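Local coordinates for protein virB8 (Agrobacterium tumefaciens, PDB 2CC3), which is the periplasmic domain of an inner-membrane component of the type IV secretion system thought to help direct T-DNA transfer into plant cells, at residues 51-54 / 60-63; 13-18 / 108-113. All blocks are in the same frame, centred on the assembly; numbering follows the deposited sequence.

In the fold
The chain enters the periplasmic domain through helix 6-23, whose residues 13-18 wait some ninety positions for their partner, strand residues 108-113. Interaction 2 therefore closes a long loop holding helices 30-39 and 43-53, helix 61-64 and the first two strands of the sheet, and it fixes the N-terminal helix to the antiparallel sheet near the centre of the chain. Interaction 1 is nested inside that loop: only five residues separate 51-54 from 60-63, and the contact joins the end of helix 43-53 to the start of helix 61-64 just before strand 69-82. The centres of the two contacts lie about 21 Å apart, and even their nearest atoms stay about 10 Å from each other.

Interaction 1. Residues 51-54 / 60-63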
# COMPACT_ATOMS: atom_id res chain seq x y z
N GLN A 51 -12.08 15.76 8.12
CA GLN A 51 -12.27 16.68 9.24
C GLN A 51 -11.53 16.21 10.49
O GLN A 51 -11.07 17.01 11.30
CB GLN A 51 -13.77 16.86 9.54
CG GLN A 51 -14.15 18.28 9.95
CD GLN A 51 -13.72 18.62 11.37
OE1 GLN A 51 -13.74 17.75 12.26
NE2 GLN A 51 -13.34 19.87 11.59
N PHE A 52 -11.42 14.89 10.64
CA PHE A 52 -10.64 14.31 11.71
C PHE A 52 -9.13 14.47 11.47
O PHE A 52 -8.39 14.99 12.32
CB PHE A 52 -11.00 12.84 11.94
CG PHE A 52 -10.00 12.12 12.77
CD1 PHE A 52 -9.85 12.44 14.12
CD2 PHE A 52 -9.14 11.19 12.20
CE1 PHE A 52 -8.90 11.83 14.88
CE2 PHE A 52 -8.16 10.56 12.98
CZ PHE A 52 -8.05 10.88 14.31
N PHE A 53 -8.68 14.05 10.30
CA PHE A 53 -7.27 14.09 9.95
C PHE A 53 -6.66 15.48 9.79
O PHE A 53 -5.51 15.70 10.22
CB PHE A 53 -7.03 13.30 8.66
CG PHE A 53 -5.65 12.78 8.54
CD1 PHE A 53 -5.23 11.70 9.30
CD2 PHE A 53 -4.75 13.38 7.67
CE1 PHE A 53 -3.95 11.22 9.19
CE2 PHE A 53 -3.46 12.91 7.56
CZ PHE A 53 -3.06 11.83 8.32
N ASN A 54 -7.39 16.41 9.17
CA ASN A 54 -6.80 17.72 8.85
C ASN A 54 -6.60 18.65 10.06
O ASN A 54 -7.30 18.52 11.07
CB ASN A 54 -7.59 18.43 7.73
CG ASN A 54 -7.34 17.80 6.37
OD1 ASN A 54 -6.22 17.38 6.07
ND2 ASN A 54 -8.37 17.74 5.56
N SER A 60 -6.09 15.32 15.86
CA SER A 60 -5.52 14.66 14.69
C SER A 60 -4.20 14.00 15.05
O SER A 60 -3.42 14.55 15.85
CB SER A 60 -5.29 15.66 13.55
OG SER A 60 -4.53 15.04 12.51
N PRO A 61 -3.93 12.82 14.47
CA PRO A 61 -2.60 12.18 14.66
C PRO A 61 -1.45 13.11 14.24
O PRO A 61 -0.37 13.07 14.84
CB PRO A 61 -2.66 10.94 13.75
CG PRO A 61 -3.82 11.21 12.79
CD PRO A 61 -4.81 12.00 13.61
N GLN A 62 -1.70 13.94 13.24
CA GLN A 62 -0.71 14.89 12.75
C GLN A 62 -0.28 15.85 13.84
O GLN A 62 0.90 16.11 14.01
CB GLN A 62 -1.31 15.72 11.64
CG GLN A 62 -1.96 14.95 10.58
CD GLN A 62 -2.04 15.76 9.33
OE1 GLN A 62 -1.16 15.66 8.47
NE2 GLN A 62 -3.05 16.62 9.23
N VAL A 63 -1.28 16.37 14.55
CA VAL A 63 -1.11 17.31 15.65
C VAL A 63 -0.50 16.63 16.89
O VAL A 63 0.51 17.09 17.41
CB VAL A 63 -2.48 18.02 15.96
CG1 VAL A 63 -2.34 19.09 17.05
CG2 VAL A 63 -3.04 18.65 14.68
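The carbonyl oxygen of Phe-53 is gripped by two side chains at the start of the next helix, Ser-60 just before it and Gln-62 in its first turn. This is a helix-loop-helix junction: Asn-54 is the first residue to leave the helical conformation of 43-53, and Ser-60 is the N-cap of helix 61-64. Carbonyls in the last turn of a helix lack the amide partners found further back, and here side chains supply the donors. Ser-60 OG gives its proton to Phe-53 O at 2.6 Å, while Gln-62 NE2 reaches Phe-53 O at 2.8 Å with a bent N-H...O angle of 132°. The two donors come from opposite faces of the carbonyl plane, each well tilted from it, so they share the oxygen without competing for one position.

Serine suits the cap because its short hydroxyl can serve both helices. With OG anti to the backbone N (chi1 170°), it donates to Phe-53 O and also accepts the capping bond from Gln-62 N at 3.1 Å. Pro-61, whose backbone nitrogen has no hydrogen to offer, fits the first turn, where amides have no carbonyl of their own helix to meet.

Aromatic packing lies beside these bonds. The aliphatic part of Gln-62 lies over one face of the Phe-53 ring in a CH-pi contact, and its amide stacks on that ring with the planes only 22° apart, which probably helps hold the amide where NE2 can reach the carbonyl. Tyr-25 packs against Phe-53 and Pro-61 as well. Asn-54 directs its amide elsewhere, donating through ND2 to Tyr-34 OH. Both phenylalanines touch the proline: Pro-61 CG sits 3.6 Å from Phe-53 CE1, and Pro-61 CD 3.5 Å from Phe-52 CZ.

Interaction 2. Residues 13-18 / 108-113; sequences ASLWEY and ATVRYE
Leu-15 reaches from helix 6-23 to the sheet with both of its methyl groups, CD1 against Tyr-112 and CD2 chiefly against Val-110. Leu-15 CD2 meets Val-110 CG1 at 3.4 Å, tighter than usual for two carbons; Leu-15 CD1 lies 3.7 Å from Tyr-112 CD2. This is helix-on-sheet packing, consistent with the NTF2-like clan to which the VirB8 family belongs.

The leucine leaves the helix with CG anti to its carbonyl carbon (chi1 -69°), and its forked end spans residues two apart on the strand, which alternation places on the same side of the sheet. Val-110, branched at CB and well suited to a strand, points its CB toward the helix and meets Leu-15 with CG1, and the two side chains slide past one another in opposite directions. In Tyr-112, CG stands between the backbone N and the carbonyl carbon (chi1 64°), and the tyrosine and leucine side chains cross at about a right angle; Tyr-112 CD2 and CE2 receive Leu-15 CD1, and Tyr-112 CB lies near Leu-15 CD2.

Neighbouring elements complete this buried layer. Leu-15 also touches Gln-86 of strand 85-96 and Ser-14 touches Leu-130 of strand 130-139, so the helix packs across strand 102-114 and its neighbours on either side; Val-110 itself packs on Val-132 and Tyr-135. Tyr-18 packs against Val-37 of helix 30-39, and Trp-16 meets Leu-124 of the second subunit.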
# COMPACT_ATOMS: atom_id res chain seq x y z
N ALA A 13 -8.86 -7.67 0.82
CA ALA A 13 -7.64 -6.94 0.63
C ALA A 13 -7.87 -5.43 0.53
O ALA A 13 -7.12 -4.65 1.14
CB ALA A 13 -6.86 -7.50 -0.60
N SER A 14 -8.85 -4.98 -0.24
CA SER A 14 -9.02 -3.50 -0.43
C SER A 14 -9.56 -2.84 0.86
O SER A 14 -9.18 -1.72 1.21
CB SER A 14 -9.93 -3.13 -1.63
OG SER A 14 -9.66 -3.82 -2.85
N LEU A 15 -10.44 -3.56 1.56
CA LEU A 15 -11.08 -3.05 2.78
C LEU A 15 -10.10 -2.98 3.92
O LEU A 15 -10.10 -2.01 4.69
CB LEU A 15 -12.32 -3.87 3.15
CG LEU A 15 -13.52 -3.72 2.20
CD1 LEU A 15 -14.54 -4.83 2.44
CD2 LEU A 15 -14.18 -2.36 2.34
N TRP A 16 -9.19 -3.96 3.97
CA TRP A 16 -8.09 -3.97 4.95
C TRP A 16 -7.08 -2.91 4.68
O TRP A 16 -6.57 -2.25 5.59
CB TRP A 16 -7.39 -5.33 5.01
CG TRP A 16 -6.15 -5.21 5.81
CD1 TRP A 16 -4.87 -5.37 5.35
CD2 TRP A 16 -6.04 -4.85 7.18
NE1 TRP A 16 -3.97 -5.13 6.36
CE2 TRP A 16 -4.66 -4.82 7.50
CE3 TRP A 16 -6.97 -4.55 8.19
CZ2 TRP A 16 -4.19 -4.50 8.78
CZ3 TRP A 16 -6.49 -4.22 9.46
CH2 TRP A 16 -5.13 -4.20 9.74
N GLU A 17 -6.73 -2.76 3.41
CA GLU A 17 -5.86 -1.64 3.02
C GLU A 17 -6.52 -0.30 3.41
O GLU A 17 -5.86 0.60 3.93
CB GLU A 17 -5.55 -1.72 1.54
CG GLU A 17 -4.68 -0.60 1.03
CD GLU A 17 -4.74 -0.47 -0.47
OE1 GLU A 17 -5.39 -1.32 -1.16
OE2 GLU A 17 -4.14 0.51 -0.97
N TYR A 18 -7.83 -0.19 3.18
CA TYR A 18 -8.60 0.97 3.66
C TYR A 18 -8.40 1.18 5.13
O TYR A 18 -7.92 2.25 5.59
CB TYR A 18 -10.09 0.87 3.33
CG TYR A 18 -10.87 2.16 3.66
CD1 TYR A 18 -10.94 3.20 2.73
CD2 TYR A 18 -11.52 2.31 4.90
CE1 TYR A 18 -11.65 4.38 3.02
CE2 TYR A 18 -12.21 3.46 5.21
CZ TYR A 18 -12.27 4.50 4.28
OH TYR A 18 -12.95 5.66 4.58
N ALA A 108 -13.42 -2.34 13.14
CA ALA A 108 -14.01 -1.41 12.17
C ALA A 108 -15.25 -2.05 11.56
O ALA A 108 -15.24 -3.26 11.24
CB ALA A 108 -12.97 -0.98 11.05
N THR A 109 -16.32 -1.28 11.43
CA THR A 109 -17.49 -1.71 10.67
C THR A 109 -17.52 -0.97 9.33
O THR A 109 -17.58 0.26 9.30
CB THR A 109 -18.84 -1.56 11.48
OG1 THR A 109 -18.70 -2.25 12.73
CG2 THR A 109 -20.00 -2.18 10.73
N VAL A 110 -17.46 -1.73 8.23
CA VAL A 110 -17.26 -1.12 6.89
C VAL A 110 -18.33 -1.56 5.91
O VAL A 110 -18.41 -2.74 5.57
CB VAL A 110 -15.85 -1.42 6.29
CG1 VAL A 110 -15.64 -0.67 4.96
CG2 VAL A 110 -14.73 -1.03 7.28
N ARG A 111 -19.17 -0.62 5.49
CA ARG A 111 -20.12 -0.82 4.40
C ARG A 111 -19.50 -0.28 3.11
O ARG A 111 -18.90 0.81 3.09
CB ARG A 111 -21.48 -0.13 4.70
CG ARG A 111 -22.62 -0.54 3.75
CD ARG A 111 -23.88 0.32 3.86
NE ARG A 111 -24.59 0.04 5.10
CZ ARG A 111 -25.41 -0.99 5.28
NH1 ARG A 111 -25.64 -1.87 4.30
NH2 ARG A 111 -25.98 -1.17 6.47
N TYR A 112 -19.67 -1.01 2.02
CA TYR A 112 -19.03 -0.63 0.77
C TYR A 112 -20.00 -0.93 -0.34
O TYR A 112 -20.87 -1.78 -0.18
CB TYR A 112 -17.69 -1.41 0.58
CG TYR A 112 -17.88 -2.92 0.43
CD1 TYR A 112 -17.98 -3.50 -0.83
CD2 TYR A 112 -17.95 -3.77 1.56
CE1 TYR A 112 -18.16 -4.85 -0.97
CE2 TYR A 112 -18.10 -5.15 1.41
CZ TYR A 112 -18.22 -5.67 0.14
OH TYR A 112 -18.41 -7.02 -0.07
N GLU A 113 -19.85 -0.23 -1.47
CA GLU A 113 -20.51 -0.56 -2.72
C GLU A 113 -19.44 -0.83 -3.80
O GLU A 113 -18.28 -0.51 -3.64
CB GLU A 113 -21.41 0.60 -3.17
CG GLU A 113 -20.63 1.81 -3.76
CD GLU A 113 -21.40 3.15 -3.73
OE1 GLU A 113 -20.86 4.13 -4.27
OE2 GLU A 113 -22.52 3.23 -3.19